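Side-chain contacts in cyclic nucleotide-binding protein (Ruegeria pomeroyi, PDB 3FX3), which probably acts as a DNA-binding transcription regulator of the CRP family, pairing a cyclic nucleotide-binding domain with a helix-turn-helix domain: residues M110-P113 and S114-V118; R20-E24 and Q25-A29. All blocks are in the same frame, centred on the assembly; numbering follows the deposited sequence.

Contact 1. Residues M110-P113 and S114-V118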
HETATM    1  N   MSE B 110      20.527 -10.744   3.463  1.00 25.66           N
HETATM    2  CA  MSE B 110      20.271 -11.312   4.753  1.00 25.66           C
HETATM    3  C   MSE B 110      19.073 -12.230   4.636  1.00 25.13           C
HETATM    4  O   MSE B 110      17.971 -11.805   4.261  1.00 26.05           O
HETATM    5  CB  MSE B 110      19.964 -10.211   5.770  1.00 25.92           C
HETATM    6  CG  MSE B 110      19.924 -10.728   7.208  1.00 26.46           C
HETATM    7 SE   MSE B 110      19.205  -9.381   8.417  0.80 25.59          SE
HETATM    8  CE  MSE B 110      17.350  -9.406   7.820  1.00 25.38           C
ATOM      9  N   HIS B 111      19.263 -13.481   4.984  1.00 25.35           N
ATOM     10  CA  HIS B 111      18.175 -14.457   4.919  1.00 25.98           C
ATOM     11  C   HIS B 111      17.713 -14.775   6.352  1.00 25.53           C
ATOM     12  O   HIS B 111      18.517 -15.154   7.189  1.00 26.05           O
ATOM     13  CB  HIS B 111      18.656 -15.757   4.255  1.00 25.62           C
ATOM     14  CG  HIS B 111      19.203 -15.593   2.871  1.00 25.69           C
ATOM     15  ND1 HIS B 111      18.401 -15.560   1.750  1.00 23.87           N
ATOM     16  CD2 HIS B 111      20.482 -15.574   2.416  1.00 26.93           C
ATOM     17  CE1 HIS B 111      19.161 -15.432   0.676  1.00 23.25           C
ATOM     18  NE2 HIS B 111      20.425 -15.477   1.045  1.00 23.59           N
ATOM     19  N   ILE B 112      16.424 -14.664   6.611  1.00 26.31           N
ATOM     20  CA  ILE B 112      15.855 -15.072   7.900  1.00 26.27           C
ATOM     21  C   ILE B 112      15.187 -16.425   7.706  1.00 25.74           C
ATOM     22  O   ILE B 112      14.226 -16.521   6.936  1.00 24.86           O
ATOM     23  CB  ILE B 112      14.798 -14.103   8.386  1.00 26.63           C
ATOM     24  CG1 ILE B 112      15.367 -12.687   8.524  1.00 28.10           C
ATOM     25  CG2 ILE B 112      14.263 -14.575   9.764  1.00 27.25           C
ATOM     26  CD1 ILE B 112      16.521 -12.589   9.487  1.00 25.58           C
ATOM     27  N   PRO B 113      15.686 -17.474   8.382  1.00 25.14           N
ATOM     28  CA  PRO B 113      15.041 -18.769   8.156  1.00 25.88           C
ATOM     29  C   PRO B 113      13.570 -18.733   8.557  1.00 26.19           C
ATOM     30  O   PRO B 113      13.230 -18.180   9.580  1.00 24.80           O
ATOM     31  CB  PRO B 113      15.820 -19.747   9.037  1.00 25.75           C
ATOM     32  CG  PRO B 113      17.086 -19.062   9.362  1.00 26.75           C
ATOM     33  CD  PRO B 113      16.860 -17.564   9.251  1.00 25.21           C
ATOM     34  N   SER B 114      12.711 -19.308   7.730  1.00 26.66           N
ATOM     35  CA  SER B 114      11.281 -19.281   7.988  1.00 27.86           C
ATOM     36  C   SER B 114      10.896 -19.827   9.358  1.00 27.60           C
ATOM     37  O   SER B 114      10.102 -19.185  10.055  1.00 27.38           O
ATOM     38  CB  SER B 114      10.533 -20.067   6.907  1.00 28.39           C
ATOM     39  OG  SER B 114      10.804 -19.474   5.659  1.00 33.33           O
ATOM     40  N   PRO B 115      11.458 -20.991   9.755  1.00 27.70           N
ATOM     41  CA  PRO B 115      11.054 -21.508  11.063  1.00 28.45           C
ATOM     42  C   PRO B 115      11.411 -20.578  12.219  1.00 29.04           C
ATOM     43  O   PRO B 115      10.705 -20.586  13.212  1.00 28.91           O
ATOM     44  CB  PRO B 115      11.764 -22.880  11.177  1.00 28.73           C
ATOM     45  CG  PRO B 115      12.139 -23.252   9.721  1.00 28.52           C
ATOM     46  CD  PRO B 115      12.441 -21.876   9.091  1.00 27.78           C
ATOM     47  N   VAL B 116      12.425 -19.726  12.077  1.00 28.73           N
ATOM     48  CA  VAL B 116      12.752 -18.791  13.152  1.00 29.37           C
ATOM     49  C   VAL B 116      11.600 -17.792  13.364  1.00 30.44           C
ATOM     50  O   VAL B 116      11.231 -17.460  14.500  1.00 30.19           O
ATOM     51  CB  VAL B 116      14.066 -18.047  12.843  1.00 30.21           C
ATOM     52  CG1 VAL B 116      14.186 -16.759  13.666  1.00 30.33           C
ATOM     53  CG2 VAL B 116      15.287 -19.023  13.038  1.00 29.62           C
ATOM     54  N   PHE B 117      11.035 -17.319  12.265  1.00 29.73           N
ATOM     55  CA  PHE B 117       9.968 -16.348  12.325  1.00 30.01           C
ATOM     56  C   PHE B 117       8.638 -17.030  12.700  1.00 29.27           C
ATOM     57  O   PHE B 117       7.893 -16.546  13.553  1.00 29.52           O
ATOM     58  CB  PHE B 117       9.879 -15.648  10.972  1.00 30.23           C
ATOM     59  CG  PHE B 117       8.920 -14.507  10.917  1.00 33.19           C
ATOM     60  CD1 PHE B 117       8.654 -13.720  12.016  1.00 36.35           C
ATOM     61  CD2 PHE B 117       8.304 -14.187   9.735  1.00 35.20           C
ATOM     62  CE1 PHE B 117       7.750 -12.646  11.916  1.00 36.27           C
ATOM     63  CE2 PHE B 117       7.415 -13.126   9.646  1.00 36.05           C
ATOM     64  CZ  PHE B 117       7.151 -12.356  10.741  1.00 34.90           C
ATOM     65  N   VAL B 118       8.334 -18.143  12.050  1.00 28.29           N
ATOM     66  CA  VAL B 118       7.101 -18.854  12.323  1.00 27.60           C
ATOM     67  C   VAL B 118       7.012 -19.371  13.768  1.00 27.44           C
ATOM     68  O   VAL B 118       5.958 -19.228  14.436  1.00 25.94           O
ATOM     69  CB  VAL B 118       6.879 -19.986  11.282  1.00 27.79           C
ATOM     70  CG1 VAL B 118       5.791 -20.923  11.726  1.00 26.43           C
ATOM     71  CG2 VAL B 118       6.520 -19.359   9.898  1.00 26.06           C
TER
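Val116 sets its CG1 anti to the backbone N (chi1 160°), which swings its other methyl, CG2, to the N side of the residue, facing the ring of Pro113. CG2 comes to 4.1 Å from Pro113 CG and is just as near to CB, so one methyl lies alongside the CB-CG edge of the ring, and the two side chains point the same way. The CG1 branch reaches back along the strand and makes a looser approach, 4.5 Å from Ile112 CG2.

Pro113 occupies the N-cap position, and its carbonyl oxygen faces the first turn of the helix. Val116 N donates to Pro113 O at 3.0 Å, but the N-H...O angle of 132° makes the bond weak. Ser114 O takes two donors, Phe117 N in a weak bond and Val118 N at 2.9 Å, the regular helical bond. Pro115 sits in this first turn, where its missing N-H costs no bond within the helix, and its CD lies 3.4 Å from the carbonyl carbon of Pro113 and 4.0 Å from Pro113 CB.

The bend marks the exit from the beta-roll of the cyclic nucleotide-binding domain. Strand 107-113 ends here and helix 114-123 starts at once, their short segments inclined at 58°, before the long helix 125-147 follows, the order expected for CRP-like proteins. Ser114 fastens the junction on another flank: its OG is hydrogen-bonded to Ala52 O, and its backbone pairs with Gln53, continuing the strand's pairing with the chain around 54-58. Phe117 starts toward the strand, but with CG anti to the backbone N its ring leads away and packs among Ile55, Leu30 and Leu92.

Contact 2. Residues R20-E24 and Q25-A29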
ATOM      1  N   ARG B  20      10.432  -3.650   9.534  1.00 30.99           N
ATOM      2  CA  ARG B  20       9.583  -2.548   9.982  1.00 33.57           C
ATOM      3  C   ARG B  20       8.257  -3.037  10.563  1.00 33.06           C
ATOM      4  O   ARG B  20       7.680  -2.341  11.366  1.00 33.36           O
ATOM      5  CB  ARG B  20       9.217  -1.608   8.834  1.00 33.60           C
ATOM      6  CG  ARG B  20      10.205  -0.524   8.521  1.00 38.94           C
ATOM      7  CD  ARG B  20       9.612   0.318   7.369  1.00 45.58           C
ATOM      8  NE  ARG B  20       9.794  -0.327   6.055  1.00 50.58           N
ATOM      9  CZ  ARG B  20       9.021  -0.160   4.961  1.00 51.92           C
ATOM     10  NH1 ARG B  20       7.924   0.614   4.969  1.00 51.61           N
ATOM     11  NH2 ARG B  20       9.365  -0.785   3.832  1.00 52.08           N
ATOM     12  N   SER B  21       7.748  -4.176  10.098  1.00 32.22           N
ATOM     13  CA  SER B  21       6.472  -4.675  10.594  1.00 32.06           C
ATOM     14  C   SER B  21       6.551  -5.336  11.972  1.00 31.59           C
ATOM     15  O   SER B  21       5.519  -5.571  12.590  1.00 31.54           O
ATOM     16  CB  SER B  21       5.893  -5.659   9.605  1.00 32.39           C
ATOM     17  OG  SER B  21       5.736  -4.998   8.342  1.00 32.31           O
ATOM     18  N   LEU B  22       7.747  -5.669  12.431  1.00 31.05           N
ATOM     19  CA  LEU B  22       7.890  -6.412  13.665  1.00 31.19           C
ATOM     20  C   LEU B  22       7.803  -5.503  14.900  1.00 30.63           C
ATOM     21  O   LEU B  22       8.176  -4.351  14.864  1.00 30.55           O
ATOM     22  CB  LEU B  22       9.224  -7.127  13.730  1.00 30.46           C
ATOM     23  CG  LEU B  22       9.590  -8.080  12.622  1.00 33.27           C
ATOM     24  CD1 LEU B  22      11.031  -8.577  12.862  1.00 31.12           C
ATOM     25  CD2 LEU B  22       8.590  -9.239  12.494  1.00 33.98           C
ATOM     26  N   PRO B  23       7.317  -6.040  16.007  1.00 30.87           N
ATOM     27  CA  PRO B  23       7.425  -5.270  17.240  1.00 31.18           C
ATOM     28  C   PRO B  23       8.890  -5.099  17.634  1.00 30.79           C
ATOM     29  O   PRO B  23       9.682  -6.048  17.596  1.00 29.28           O
ATOM     30  CB  PRO B  23       6.640  -6.099  18.266  1.00 30.89           C
ATOM     31  CG  PRO B  23       6.326  -7.404  17.601  1.00 32.07           C
ATOM     32  CD  PRO B  23       6.848  -7.415  16.225  1.00 31.01           C
ATOM     33  N   GLU B  24       9.233  -3.864  17.964  1.00 31.57           N
ATOM     34  CA  GLU B  24      10.632  -3.433  18.150  1.00 32.21           C
ATOM     35  C   GLU B  24      11.429  -4.317  19.135  1.00 31.77           C
ATOM     36  O   GLU B  24      12.603  -4.599  18.898  1.00 31.92           O
ATOM     37  CB  GLU B  24      10.673  -1.954  18.557  1.00 32.05           C
ATOM     38  CG  GLU B  24       9.839  -1.648  19.812  1.00 34.96           C
ATOM     39  CD  GLU B  24       9.781  -0.145  20.177  1.00 37.02           C
ATOM     40  OE1 GLU B  24      10.165   0.703  19.341  1.00 38.29           O
ATOM     41  OE2 GLU B  24       9.351   0.166  21.321  1.00 38.54           O
ATOM     42  N   GLN B  25      10.780  -4.808  20.190  1.00 31.35           N
ATOM     43  CA  GLN B  25      11.470  -5.626  21.178  1.00 31.75           C
ATOM     44  C   GLN B  25      11.869  -7.012  20.676  1.00 31.03           C
ATOM     45  O   GLN B  25      12.632  -7.710  21.333  1.00 29.89           O
ATOM     46  CB  GLN B  25      10.655  -5.750  22.477  1.00 32.28           C
ATOM     47  CG  GLN B  25       9.442  -6.679  22.404  1.00 35.09           C
ATOM     48  CD  GLN B  25       8.143  -5.990  21.934  1.00 37.75           C
ATOM     49  OE1 GLN B  25       8.168  -4.984  21.186  1.00 36.04           O
ATOM     50  NE2 GLN B  25       6.989  -6.545  22.380  1.00 37.46           N
ATOM     51  N   HIS B  26      11.353  -7.421  19.519  1.00 31.23           N
ATOM     52  CA  HIS B  26      11.667  -8.745  19.009  1.00 31.23           C
ATOM     53  C   HIS B  26      12.647  -8.717  17.846  1.00 30.95           C
ATOM     54  O   HIS B  26      13.145  -9.772  17.429  1.00 31.55           O
ATOM     55  CB  HIS B  26      10.387  -9.471  18.631  1.00 31.74           C
ATOM     56  CG  HIS B  26       9.527  -9.804  19.802  1.00 31.73           C
ATOM     57  ND1 HIS B  26       9.895 -10.737  20.750  1.00 34.22           N
ATOM     58  CD2 HIS B  26       8.315  -9.336  20.181  1.00 32.15           C
ATOM     59  CE1 HIS B  26       8.955 -10.808  21.679  1.00 34.05           C
ATOM     60  NE2 HIS B  26       7.988  -9.968  21.357  1.00 34.82           N
ATOM     61  N   VAL B  27      12.929  -7.527  17.323  1.00 30.02           N
ATOM     62  CA  VAL B  27      13.796  -7.405  16.166  1.00 29.75           C
ATOM     63  C   VAL B  27      15.218  -7.971  16.398  1.00 30.54           C
ATOM     64  O   VAL B  27      15.722  -8.707  15.570  1.00 29.17           O
ATOM     65  CB  VAL B  27      13.886  -5.952  15.683  1.00 29.61           C
ATOM     66  CG1 VAL B  27      14.946  -5.806  14.599  1.00 26.39           C
ATOM     67  CG2 VAL B  27      12.508  -5.484  15.164  1.00 29.05           C
ATOM     68  N   ASP B  28      15.875  -7.595  17.486  1.00 31.92           N
ATOM     69  CA  ASP B  28      17.305  -7.937  17.660  1.00 33.72           C
ATOM     70  C   ASP B  28      17.492  -9.450  17.707  1.00 33.81           C
ATOM     71  O   ASP B  28      18.391  -9.992  17.055  1.00 34.56           O
ATOM     72  CB  ASP B  28      17.890  -7.342  18.950  1.00 34.37           C
ATOM     73  CG  ASP B  28      18.145  -5.844  18.864  1.00 38.56           C
ATOM     74  OD1 ASP B  28      18.146  -5.286  17.743  1.00 42.73           O
ATOM     75  OD2 ASP B  28      18.367  -5.215  19.941  1.00 45.27           O
ATOM     76  N   ALA B  29      16.641 -10.130  18.470  1.00 33.68           N
ATOM     77  CA  ALA B  29      16.749 -11.580  18.620  1.00 33.69           C
ATOM     78  C   ALA B  29      16.590 -12.251  17.250  1.00 33.25           C
ATOM     79  O   ALA B  29      17.307 -13.200  16.943  1.00 33.97           O
ATOM     80  CB  ALA B  29      15.703 -12.121  19.641  1.00 33.42           C
TER
HETATM   81  O   HOH W   1      14.757  -6.081  19.811  1.00 33.93           O
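His26 N donates to Pro23 O at 2.9 Å in a nearly straight bond, 163° at the hydrogen, although the donor stands well above the carbonyl plane of Pro23. One residue on, Val27 N makes a longer, weak bond of 3.3 Å to Glu24 O. That carbonyl has a second partner: a water donates to Glu24 O at 2.8 Å and accepts from Asp28 N at 3.0 Å. The water thus bridges Asp28 N to Glu24 O in place of the direct i to i+4 bond, while the direct bonds of this turn span three residues.

Gln25 folds back over the turn. Its CG sits between the backbone N and the carbonyl carbon (chi1 75°), and a bend at chi2 (-88°) brings OE1 to 3.5 Å from Pro23 CB. The same OE1 is hydrogen-bonded to a glycerol, probably left from the crystallisation liquor.

This turn leads into helix 24-31, one of the short helices that precede the beta-roll, and its proline side leans on the long helix 125-147, with Pro23 and Leu22 both on Ile131 and His26 on Ile127. The imidazole of His26 is met from two directions. Pro23 CG approaches its edge near the ring plane, 3.8 Å from CD2, and Gln25 CG rests over one face, 3.6 Å above the plane and displaced toward the rim.

On the buried flank, Val27 CG2, the methyl beside its backbone N, packs on Leu22, whose CB is 3.9 Å away; Leu22 CD1 touches the same methyl, the two side chains crossing at a slant. Asp28, on an exposed part of the helix, forms a salt bridge through OD1 with Arg14, and Ser21 packs on Phe136 of the second subunit.

Contact 2 comes first along the chain, at the loop and helix that precede the beta-roll, and contact 1 follows where the roll's last strand gives way to helix 114-123; their centres are 13 Å apart. They touch directly through aromatic-aliphatic packing, Phe117 CE1 lying 3.6 Å from Leu22 CD2. Leu30, farther along helix 24-31, also packs against Ile112 and Phe117 of contact 1, so the loop and helix 24-31 both pack against the end of the roll. Contact 2 borders helix 125-147, which carries Cys128, a residue seen in an interchain disulfide.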